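Local coordinates for protein hydrazine synthase subunit beta (Candidatus Kuenenia stuttgartiensis, PDB 5C2V) that forms part of the hydrazine synthase complex, which condenses nitric oxide with ammonium to hydrazine, and may modulate passage of the hydroxylamine intermediate between the two active sites, at residues I186-D194 / A205-N213. Sequence-based numbering, arbitrary orientation.
Sequences IHESSNLRD and AVTHQTPKN. With BET (trimethyl glycine), chain R.
Ser190 and Gln209 are the hydrogen-bonded pair at the centre of this antiparallel contact between the first two strands, 190-197 and 203-211, of a four-stranded beta-propeller blade. The end of strand 179-186, the last of the preceding blade, and the turn 187-189 that follows pack against the same second strand. Gln209 N donates an almost straight bond (166°) to Ser190 O at 2.9 Å, while the return bond from Ser190 N to Gln209 O is more bent. Asn191 has a positive phi, which interrupts the regular ladder; beyond it a longer bond, 3.3 Å, runs from Arg193 N to Thr207 O. From this kink the Asn191 amide reaches out to Gln209, and ND2 gives OE1 a 2.9 Å bond with the acceptor lying in the donor's amide plane, although the two amide planes are turned 37° apart. Gln209 NE2 goes on to Asn228 of the third strand, and the gamma subunit lies close by, its Glu69 forming a salt bridge with Arg193.

On the other face, the His208 ring lies against the turn, brought there by a chi1 of 67° that also lets ND1 give a weak hydrogen bond to Gln209 O, at 3.2 Å. Ser189 CB approaches ND1 at 3.6 Å and Ile186 CG2 approaches NE2, the nitrogen that is hydrogen-bonded to Thr231. Val206 CG1 then meets both Ile186 CD1 and Leu192 CG, extending the apolar patch along the strand.

The turn also carries His187 and Glu188 of the trimethyl glycine pocket, which Arg243 and Arg302 complete; Arg302 pairs with the Glu188 carboxylate. Thr210 backs this turn, its CG2 packing on Glu188 CB at 4.0 Å, and a water donates to both His187 O, at 2.9 Å, and Thr210 OG1.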
loop_
_atom_site.group_PDB
_atom_site.type_symbol
_atom_site.label_atom_id
_atom_site.label_comp_id
_atom_site.label_asym_id
_atom_site.label_seq_id
_atom_site.Cartn_x
_atom_site.Cartn_y
_atom_site.Cartn_z
ATOM N N ILE B 186 8.694 -17.701 38.509
ATOM C CA ILE B 186 7.813 -17.091 37.524
ATOM C C ILE B 186 7.806 -15.594 37.786
ATOM O O ILE B 186 7.296 -15.138 38.809
ATOM C CB ILE B 186 6.374 -17.639 37.600
ATOM C CG1 ILE B 186 6.355 -19.152 37.383
ATOM C CG2 ILE B 186 5.486 -16.943 36.579
ATOM C CD1 ILE B 186 4.968 -19.758 37.454
ATOM N N HIS B 187 8.374 -14.830 36.860
ATOM C CA HIS B 187 8.559 -13.403 37.080
ATOM C C HIS B 187 7.252 -12.638 36.929
ATOM O O HIS B 187 6.445 -12.937 36.045
ATOM C CB HIS B 187 9.617 -12.848 36.125
ATOM C CG HIS B 187 11.022 -13.128 36.558
ATOM N ND1 HIS B 187 11.538 -14.404 36.634
ATOM C CD2 HIS B 187 12.019 -12.297 36.950
ATOM C CE1 HIS B 187 12.792 -14.347 37.048
ATOM N NE2 HIS B 187 13.108 -13.080 37.246
ATOM N N GLU B 188 7.057 -11.655 37.806
ATOM C CA GLU B 188 5.857 -10.823 37.821
ATOM C C GLU B 188 4.582 -11.651 37.950
ATOM O O GLU B 188 3.661 -11.519 37.145
ATOM C CB GLU B 188 5.799 -9.952 36.564
ATOM C CG GLU B 188 6.946 -8.960 36.460
ATOM C CD GLU B 188 6.760 -7.966 35.332
ATOM O OE1 GLU B 188 5.779 -8.105 34.572
ATOM O OE2 GLU B 188 7.594 -7.044 35.207
ATOM N N SER B 189 4.535 -12.508 38.964
ATOM C CA SER B 189 3.363 -13.345 39.199
ATOM C C SER B 189 2.798 -13.156 40.602
ATOM O O SER B 189 3.510 -12.759 41.525
ATOM C CB SER B 189 3.707 -14.819 38.979
ATOM O OG SER B 189 4.625 -15.278 39.957
ATOM N N SER B 190 1.511 -13.444 40.753
ATOM C CA SER B 190 0.864 -13.437 42.058
ATOM C C SER B 190 -0.302 -14.418 42.048
ATOM O O SER B 190 -0.789 -14.789 40.980
ATOM C CB SER B 190 0.381 -12.030 42.424
ATOM O OG SER B 190 -0.704 -11.629 41.604
ATOM N N ASN B 191 -0.741 -14.832 43.235
ATOM C CA ASN B 191 -1.903 -15.709 43.363
ATOM C C ASN B 191 -1.803 -17.023 42.591
ATOM O O ASN B 191 -2.664 -17.309 41.759
ATOM C CB ASN B 191 -3.175 -14.976 42.922
ATOM C CG ASN B 191 -3.392 -13.678 43.669
ATOM O OD1 ASN B 191 -3.063 -13.565 44.849
ATOM N ND2 ASN B 191 -3.954 -12.687 42.984
ATOM N N LEU B 192 -0.769 -17.825 42.839
ATOM C CA LEU B 192 -0.683 -19.084 42.108
ATOM C C LEU B 192 -1.663 -20.047 42.762
ATOM O O LEU B 192 -1.482 -20.440 43.916
ATOM C CB LEU B 192 0.735 -19.665 42.177
ATOM C CG LEU B 192 1.955 -19.090 41.447
ATOM C CD1 LEU B 192 2.177 -17.613 41.737
ATOM C CD2 LEU B 192 3.190 -19.889 41.842
ATOM N N ARG B 193 -2.703 -20.429 42.026
ATOM C CA ARG B 193 -3.733 -21.295 42.591
ATOM C C ARG B 193 -3.649 -22.800 42.313
ATOM O O ARG B 193 -4.328 -23.583 42.979
ATOM C CB ARG B 193 -5.097 -20.788 42.122
ATOM C CG ARG B 193 -5.444 -19.397 42.627
ATOM C CD ARG B 193 -5.647 -19.409 44.134
ATOM N NE ARG B 193 -4.602 -18.659 44.817
ATOM C CZ ARG B 193 -4.769 -17.448 45.332
ATOM N NH1 ARG B 193 -5.949 -16.845 45.255
ATOM N NH2 ARG B 193 -3.750 -16.842 45.919
ATOM N N ASP B 194 -2.832 -23.214 41.348
ATOM C CA ASP B 194 -2.758 -24.637 41.006
ATOM C C ASP B 194 -1.500 -24.997 40.213
ATOM O O ASP B 194 -0.862 -24.129 39.619
ATOM C CB ASP B 194 -4.006 -25.058 40.224
ATOM C CG ASP B 194 -4.384 -26.509 40.466
ATOM O OD1 ASP B 194 -3.531 -27.277 40.957
ATOM O OD2 ASP B 194 -5.540 -26.880 40.169
ATOM N N ALA B 205 1.694 -26.971 34.066
ATOM C CA ALA B 205 0.892 -25.766 33.902
ATOM C C ALA B 205 0.594 -25.144 35.262
ATOM O O ALA B 205 0.289 -25.854 36.225
ATOM C CB ALA B 205 -0.397 -26.074 33.159
ATOM N N VAL B 206 0.708 -23.820 35.334
ATOM C CA VAL B 206 0.439 -23.080 36.564
ATOM C C VAL B 206 -0.422 -21.847 36.292
ATOM O O VAL B 206 -0.022 -20.960 35.541
ATOM C CB VAL B 206 1.748 -22.634 37.253
ATOM C CG1 VAL B 206 1.446 -21.713 38.426
ATOM C CG2 VAL B 206 2.559 -23.842 37.706
ATOM N N THR B 207 -1.598 -21.791 36.908
ATOM C CA THR B 207 -2.480 -20.634 36.762
ATOM C C THR B 207 -2.123 -19.535 37.755
ATOM O O THR B 207 -1.901 -19.805 38.935
ATOM C CB THR B 207 -3.959 -21.014 36.957
ATOM O OG1 THR B 207 -4.082 -21.916 38.065
ATOM C CG2 THR B 207 -4.510 -21.676 35.708
ATOM N N HIS B 208 -2.076 -18.295 37.275
ATOM C CA HIS B 208 -1.737 -17.164 38.132
ATOM C C HIS B 208 -2.136 -15.829 37.514
ATOM O O HIS B 208 -2.746 -15.779 36.444
ATOM C CB HIS B 208 -0.238 -17.158 38.435
ATOM C CG HIS B 208 0.618 -16.895 37.237
ATOM N ND1 HIS B 208 0.952 -15.624 36.823
ATOM C CD2 HIS B 208 1.208 -17.743 36.357
ATOM C CE1 HIS B 208 1.711 -15.697 35.744
ATOM N NE2 HIS B 208 1.880 -16.972 35.442
ATOM N N GLN B 209 -1.785 -14.750 38.205
ATOM C CA GLN B 209 -2.037 -13.402 37.713
ATOM C C GLN B 209 -0.741 -12.615 37.577
ATOM O O GLN B 209 0.230 -12.863 38.291
ATOM C CB GLN B 209 -2.996 -12.655 38.642
ATOM C CG GLN B 209 -4.454 -13.045 38.488
ATOM C CD GLN B 209 -5.378 -12.157 39.298
ATOM O OE1 GLN B 209 -5.122 -11.880 40.469
ATOM N NE2 GLN B 209 -6.457 -11.700 38.673
ATOM N N THR B 210 -0.734 -11.669 36.644
ATOM C CA THR B 210 0.378 -10.749 36.487
ATOM C C THR B 210 -0.062 -9.338 36.846
ATOM O O THR B 210 -0.804 -8.700 36.095
ATOM C CB THR B 210 0.924 -10.760 35.046
ATOM O OG1 THR B 210 1.299 -12.093 34.679
ATOM C CG2 THR B 210 2.124 -9.833 34.914
ATOM N N PRO B 211 0.386 -8.849 38.009
ATOM C CA PRO B 211 0.162 -7.460 38.403
ATOM C C PRO B 211 1.122 -6.532 37.679
ATOM O O PRO B 211 2.249 -6.947 37.410
ATOM C CB PRO B 211 0.445 -7.465 39.914
ATOM C CG PRO B 211 1.064 -8.822 40.227
ATOM C CD PRO B 211 1.304 -9.535 38.934
ATOM N N LYS B 212 0.715 -5.309 37.363
ATOM C CA LYS B 212 1.743 -4.312 37.146
ATOM C C LYS B 212 1.702 -3.460 38.403
ATOM O O LYS B 212 0.817 -2.622 38.579
ATOM C CB LYS B 212 1.475 -3.493 35.883
ATOM C CG LYS B 212 0.619 -4.212 34.839
ATOM C CD LYS B 212 1.364 -5.323 34.121
ATOM C CE LYS B 212 0.458 -6.027 33.118
ATOM N NZ LYS B 212 1.204 -6.991 32.262
ATOM N N ASN B 213 2.679 -3.685 39.273
ATOM C CA ASN B 213 2.755 -3.015 40.566
ATOM C C ASN B 213 3.430 -1.651 40.518
ATOM O O ASN B 213 3.126 -0.763 41.313
ATOM C CB ASN B 213 3.461 -3.921 41.571
ATOM C CG ASN B 213 4.846 -4.308 41.125
ATOM O OD1 ASN B 213 5.025 -5.241 40.343
ATOM N ND2 ASN B 213 5.840 -3.593 41.627
HETATM N N BET R . 12.124 -8.881 33.826
HETATM C CA BET R . 10.760 -9.232 34.409
HETATM C C BET R . 9.901 -10.080 33.324
HETATM O O BET R . 8.909 -9.457 32.869
HETATM O OXT BET R . 10.336 -11.232 33.092
HETATM C C1 BET R . 12.669 -7.635 34.493
HETATM C C2 BET R . 12.035 -8.607 32.324
HETATM C C3 BET R . 13.123 -9.989 34.116
HETATM O O HOH W 1 3.995 -12.750 34.468
#